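Nrps/pks (Streptomyces albus, PDB 4OPF) is a ketosynthase domain of the trans-acyltransferase synthase for oxazolomycin, and probably passes acyl chains on without extending them. Local coordinates at residues E87-F90 with A91-A95; A98-E101 with L102-R105. All coordinates share one frame; numbering follows the deposited sequence.

Contact 1 of 2, residues E87-F90 with A91-A95; sequences ETLF and AFCDA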
ATOM      1  N   GLU A  87       2.493 -17.331  13.145  1.00 25.43           N
ATOM      2  CA  GLU A  87       1.060 -17.036  13.131  1.00 27.14           C
ATOM      3  C   GLU A  87       0.437 -17.189  11.759  1.00 25.37           C
ATOM      4  O   GLU A  87      -0.734 -17.503  11.663  1.00 25.14           O
ATOM      5  CB  GLU A  87       0.772 -15.662  13.652  1.00 28.60           C
ATOM      6  CG  GLU A  87       1.021 -15.566  15.128  1.00 34.12           C
ATOM      7  CD  GLU A  87       0.095 -16.488  15.946  1.00 36.64           C
ATOM      8  OE1 GLU A  87      -1.122 -16.696  15.624  1.00 39.61           O
ATOM      9  OE2 GLU A  87       0.620 -17.012  16.920  1.00 38.48           O
ATOM     10  N   THR A  88       1.186 -16.918  10.690  1.00 24.06           N
ATOM     11  CA  THR A  88       0.652 -17.142   9.343  1.00 22.52           C
ATOM     12  C   THR A  88       0.456 -18.645   9.152  1.00 22.82           C
ATOM     13  O   THR A  88      -0.594 -19.049   8.653  1.00 22.55           O
ATOM     14  CB  THR A  88       1.547 -16.532   8.275  1.00 23.15           C
ATOM     15  OG1 THR A  88       1.650 -15.116   8.512  1.00 21.45           O
ATOM     16  CG2 THR A  88       1.020 -16.846   6.873  1.00 23.15           C
ATOM     17  N   LEU A  89       1.436 -19.464   9.540  1.00 22.38           N
ATOM     18  CA  LEU A  89       1.251 -20.893   9.508  1.00 24.01           C
ATOM     19  C   LEU A  89      -0.016 -21.302  10.272  1.00 24.84           C
ATOM     20  O   LEU A  89      -0.791 -22.116   9.768  1.00 24.02           O
ATOM     21  CB  LEU A  89       2.448 -21.629  10.055  1.00 26.12           C
ATOM     22  CG  LEU A  89       2.300 -23.142  10.151  1.00 28.00           C
ATOM     23  CD1 LEU A  89       2.087 -23.808   8.785  1.00 30.08           C
ATOM     24  CD2 LEU A  89       3.513 -23.679  10.838  1.00 28.29           C
ATOM     25  N   PHE A  90      -0.229 -20.741  11.455  1.00 23.99           N
ATOM     26  CA  PHE A  90      -1.385 -21.101  12.231  1.00 25.58           C
ATOM     27  C   PHE A  90      -2.690 -20.627  11.597  1.00 25.27           C
ATOM     28  O   PHE A  90      -3.732 -21.279  11.745  1.00 25.35           O
ATOM     29  CB  PHE A  90      -1.283 -20.591  13.679  1.00 27.81           C
ATOM     30  CG  PHE A  90      -0.114 -21.140  14.476  1.00 29.46           C
ATOM     31  CD1 PHE A  90       0.532 -22.300  14.136  1.00 31.60           C
ATOM     32  CD2 PHE A  90       0.349 -20.438  15.567  1.00 31.40           C
ATOM     33  CE1 PHE A  90       1.623 -22.767  14.871  1.00 33.81           C
ATOM     34  CE2 PHE A  90       1.440 -20.905  16.320  1.00 33.65           C
ATOM     35  CZ  PHE A  90       2.068 -22.067  15.970  1.00 33.22           C
ATOM     36  N   ALA A  91      -2.682 -19.509  10.894  1.00 24.16           N
ATOM     37  CA  ALA A  91      -3.892 -19.086  10.194  1.00 23.84           C
ATOM     38  C   ALA A  91      -4.225 -20.022   9.053  1.00 24.80           C
ATOM     39  O   ALA A  91      -5.389 -20.324   8.815  1.00 24.43           O
ATOM     40  CB  ALA A  91      -3.757 -17.671   9.689  1.00 23.89           C
ATOM     41  N   PHE A  92      -3.221 -20.520   8.351  1.00 24.58           N
ATOM     42  CA  PHE A  92      -3.465 -21.509   7.300  1.00 26.23           C
ATOM     43  C   PHE A  92      -4.051 -22.800   7.877  1.00 27.56           C
ATOM     44  O   PHE A  92      -4.971 -23.379   7.297  1.00 28.15           O
ATOM     45  CB  PHE A  92      -2.184 -21.855   6.546  1.00 26.45           C
ATOM     46  CG  PHE A  92      -1.610 -20.729   5.740  1.00 27.08           C
ATOM     47  CD1 PHE A  92      -2.347 -19.656   5.348  1.00 29.39           C
ATOM     48  CD2 PHE A  92      -0.303 -20.755   5.379  1.00 30.67           C
ATOM     49  CE1 PHE A  92      -1.814 -18.616   4.575  1.00 29.77           C
ATOM     50  CE2 PHE A  92       0.244 -19.744   4.563  1.00 32.84           C
ATOM     51  CZ  PHE A  92      -0.520 -18.674   4.165  1.00 30.31           C
ATOM     52  N   CYS A  93      -3.479 -23.267   8.984  1.00 27.70           N
ATOM     53  CA  CYS A  93      -4.057 -24.377   9.767  1.00 30.65           C
ATOM     54  C   CYS A  93      -5.539 -24.133  10.085  1.00 30.08           C
ATOM     55  O   CYS A  93      -6.382 -25.003   9.859  1.00 28.10           O
ATOM     56  CB  CYS A  93      -3.312 -24.553  11.082  1.00 31.17           C
ATOM     57  SG  CYS A  93      -1.645 -25.199  10.709  1.00 36.40           S
ATOM     58  N   ASP A  94      -5.843 -22.961  10.597  1.00 28.40           N
ATOM     59  CA  ASP A  94      -7.236 -22.661  10.983  1.00 30.78           C
ATOM     60  C   ASP A  94      -8.177 -22.726   9.769  1.00 30.80           C
ATOM     61  O   ASP A  94      -9.313 -23.162   9.895  1.00 29.83           O
ATOM     62  CB  ASP A  94      -7.325 -21.270  11.598  1.00 31.46           C
ATOM     63  CG  ASP A  94      -8.769 -20.866  11.950  1.00 31.63           C
ATOM     64  OD1 ASP A  94      -9.322 -21.477  12.878  1.00 32.66           O
ATOM     65  OD2 ASP A  94      -9.324 -19.947  11.297  1.00 30.03           O
ATOM     66  N   ALA A  95      -7.702 -22.271   8.599  1.00 29.09           N
ATOM     67  CA  ALA A  95      -8.471 -22.284   7.352  1.00 28.35           C
ATOM     68  C   ALA A  95      -8.613 -23.678   6.763  1.00 30.67           C
ATOM     69  O   ALA A  95      -9.414 -23.892   5.854  1.00 29.77           O
ATOM     70  CB  ALA A  95      -7.812 -21.393   6.294  1.00 26.30           C
TER
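The last turns of helix 79-95 bring Thr88 against Phe92, one turn further on, in a CH-pi contact. The methyl CG2 of Thr88 lies over the face of the Phe92 ring, 4.0 Å from its centroid and nearest the far end, at 3.6 Å from CZ. It gets there because CG2 stands anti to the backbone N of Thr88, which leaves OG1 beside that nitrogen (chi1 -60°) to hydrogen-bond Leu84 O within the helix. The carbonyl O of Thr88 also lies above the Phe92 ring, 3.5 Å from CG, while receiving the Phe92 N-H in a fairly straight bond of 3.0 Å. Around the same turns run the i to i+4 bonds of a regular alpha-helix, from Ala91 N to Glu87 O (2.9 Å), from Cys93 N to Leu89 O and from Asp94 N to Phe90 O; the Cys93 bond is the straightest of them, with an N-H...O angle of 174°. This helix packs on strands 9-17 and 226-234 of the thiolase-type fold: Ala91 CB reaches Ser15 and Val229, and the Glu87 carboxylate makes a hydrogen bond with Ser15 OG and a salt bridge with Arg17. Phe92 itself meets Phe147 of helix 138-147 edge to face, and an alanine here would probably leave the Thr88 methyl without its ring and open a gap beside Phe147. On the flank formed by Leu89 and Cys93, CD1 of Leu89 and SG of Cys93 touch loosely at 4.4 Å. Asp94, at the end of this stretch, turns its carboxylate out of the contact, to Arg244, His246 and the backbone N of Met14.

Contact 2 of 2, residues A98-E101 with L102-R105; sequences APDE and LKGR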
ATOM      1  N   ALA A  98      -2.981 -26.861   4.150  1.00 33.54           N
ATOM      2  CA  ALA A  98      -1.557 -27.108   4.431  1.00 34.64           C
ATOM      3  C   ALA A  98      -0.768 -26.138   3.531  1.00 33.72           C
ATOM      4  O   ALA A  98      -1.244 -25.752   2.475  1.00 31.86           O
ATOM      5  CB  ALA A  98      -1.185 -28.575   4.114  1.00 34.39           C
ATOM      6  N   PRO A  99       0.442 -25.761   3.924  1.00 34.50           N
ATOM      7  CA  PRO A  99       1.259 -24.838   3.099  1.00 35.19           C
ATOM      8  C   PRO A  99       1.469 -25.306   1.661  1.00 36.73           C
ATOM      9  O   PRO A  99       1.495 -24.469   0.738  1.00 34.73           O
ATOM     10  CB  PRO A  99       2.608 -24.818   3.833  1.00 38.25           C
ATOM     11  CG  PRO A  99       2.237 -25.084   5.245  1.00 39.09           C
ATOM     12  CD  PRO A  99       1.133 -26.122   5.164  1.00 37.22           C
ATOM     13  N   ASP A 100       1.668 -26.604   1.459  1.00 36.27           N
ATOM     14  CA  ASP A 100       1.805 -27.157   0.110  1.00 40.23           C
ATOM     15  C   ASP A 100       0.622 -26.863  -0.804  1.00 36.85           C
ATOM     16  O   ASP A 100       0.795 -26.773  -1.991  1.00 38.22           O
ATOM     17  CB  ASP A 100       1.990 -28.688   0.145  1.00 49.95           C
ATOM     18  CG  ASP A 100       3.431 -29.093   0.324  1.00 59.93           C
ATOM     19  OD1 ASP A 100       4.300 -28.201   0.554  1.00 71.95           O
ATOM     20  OD2 ASP A 100       3.701 -30.311   0.257  1.00 76.60           O
ATOM     21  N   GLU A 101      -0.573 -26.744  -0.271  1.00 34.79           N
ATOM     22  CA  GLU A 101      -1.707 -26.358  -1.094  1.00 36.51           C
ATOM     23  C   GLU A 101      -1.686 -24.865  -1.506  1.00 34.58           C
ATOM     24  O   GLU A 101      -2.479 -24.464  -2.350  1.00 36.09           O
ATOM     25  CB  GLU A 101      -3.012 -26.588  -0.345  1.00 37.91           C
ATOM     26  CG  GLU A 101      -3.302 -28.049   0.021  1.00 46.32           C
ATOM     27  CD  GLU A 101      -4.615 -28.193   0.827  1.00 52.24           C
ATOM     28  OE1 GLU A 101      -5.701 -28.269   0.185  1.00 59.12           O
ATOM     29  OE2 GLU A 101      -4.578 -28.172   2.091  1.00 46.08           O
ATOM     30  N   LEU A 102      -0.867 -24.031  -0.860  1.00 31.61           N
ATOM     31  CA  LEU A 102      -0.914 -22.592  -1.093  1.00 30.26           C
ATOM     32  C   LEU A 102       0.307 -22.127  -1.878  1.00 28.46           C
ATOM     33  O   LEU A 102       0.345 -21.036  -2.453  1.00 25.31           O
ATOM     34  CB  LEU A 102      -1.053 -21.848   0.226  1.00 31.50           C
ATOM     35  CG  LEU A 102      -2.357 -22.101   0.965  1.00 34.18           C
ATOM     36  CD1 LEU A 102      -2.429 -21.246   2.193  1.00 38.24           C
ATOM     37  CD2 LEU A 102      -3.580 -21.794   0.144  1.00 34.95           C
ATOM     38  N   LYS A 103       1.302 -22.968  -1.949  1.00 29.67           N
ATOM     39  CA  LYS A 103       2.536 -22.538  -2.567  1.00 33.39           C
ATOM     40  C   LYS A 103       2.402 -22.322  -4.074  1.00 31.94           C
ATOM     41  O   LYS A 103       1.681 -23.015  -4.779  1.00 28.89           O
ATOM     42  CB  LYS A 103       3.680 -23.470  -2.187  1.00 38.73           C
ATOM     43  CG  LYS A 103       3.817 -24.722  -2.932  1.00 49.51           C
ATOM     44  CD  LYS A 103       4.802 -25.691  -2.212  1.00 53.46           C
ATOM     45  CE  LYS A 103       6.141 -25.066  -1.820  1.00 59.53           C
ATOM     46  NZ  LYS A 103       6.907 -24.483  -2.975  1.00 65.25           N
ATOM     47  N   GLY A 104       2.992 -21.248  -4.541  1.00 30.22           N
ATOM     48  CA  GLY A 104       2.888 -20.935  -5.934  1.00 30.12           C
ATOM     49  C   GLY A 104       1.642 -20.190  -6.284  1.00 30.73           C
ATOM     50  O   GLY A 104       1.518 -19.780  -7.403  1.00 31.47           O
ATOM     51  N   ARG A 105       0.740 -19.925  -5.343  1.00 28.69           N
ATOM     52  CA  ARG A 105      -0.517 -19.301  -5.735  1.00 28.81           C
ATOM     53  C   ARG A 105      -0.479 -17.781  -5.698  1.00 27.82           C
ATOM     54  O   ARG A 105       0.387 -17.190  -5.071  1.00 24.92           O
ATOM     55  CB  ARG A 105      -1.640 -19.853  -4.863  1.00 31.55           C
ATOM     56  CG  ARG A 105      -1.883 -21.342  -5.164  1.00 36.86           C
ATOM     57  CD  ARG A 105      -3.023 -21.919  -4.340  1.00 43.92           C
ATOM     58  NE  ARG A 105      -4.254 -21.587  -5.033  1.00 51.53           N
ATOM     59  CZ  ARG A 105      -4.826 -22.314  -6.002  1.00 43.58           C
ATOM     60  NH1 ARG A 105      -5.903 -21.824  -6.576  1.00 41.49           N
ATOM     61  NH2 ARG A 105      -4.358 -23.492  -6.344  1.00 37.61           N
TER
HETATM   62  O   HOH W   1       0.194 -25.267  -4.278  1.00 44.85           O
HETATM   63  O   HOH W   2      -1.903 -24.862  -5.696  1.00 50.12           O
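Lys103 folds back along Asp100, the two side chains lying side by side and pointing the same way. Its CB sits 3.8 Å from Pro99 O, the carbonyl that takes a bond from Leu102 N (2.9 Å) and a weak one from Lys103 N. With CG set between the backbone N and the carbonyl carbon (chi1 82°), the chain runs over the preceding turn: CG meets Asp100 O, and CD rests 3.8 Å from Asp100 OD1. Bends at chi3 and chi4 then carry NZ away from the Asp100 carboxylate, which it does not contact, toward a long, weak ion pair with Asp148. A water donates to both Asp100 O (2.8 Å) and Lys103 O, bridging the two carbonyls. Another is held at the edge of the Arg105 guanidinium, in its plane, by NH2 at 2.9 Å, while NH1 of Arg105 pairs with Glu180. On the earlier side, Glu101 OE2 receives the Ala98 N-H at 2.9 Å. The chain thus passes from a short helix-like turn at 99-101 into a type II beta turn, closed by Arg105 N on Leu102 O, with glycine at its third position, Gly104.

Overall arrangement
Contact 1 and contact 2 come one after the other along the chain, with their centres about 12 Å apart: contact 1 lies on the final turns of helix 79-95 and contact 2 in the loop from there to strand 107-112 of the large mixed sheet. Contact 1 is buried, on a helix packed against that sheet, whereas contact 2 lies at the protein surface, about 25 Å from the centre of the chain. They meet directly: CD1 of Leu102 packs 3.5 Å from CD1 of Phe92, and CG of Pro99 lies 3.8 Å from CD1 of Leu89. The loop is therefore folded back on the helix it leaves, before the chain enters the sheet of the ketosynthase fold.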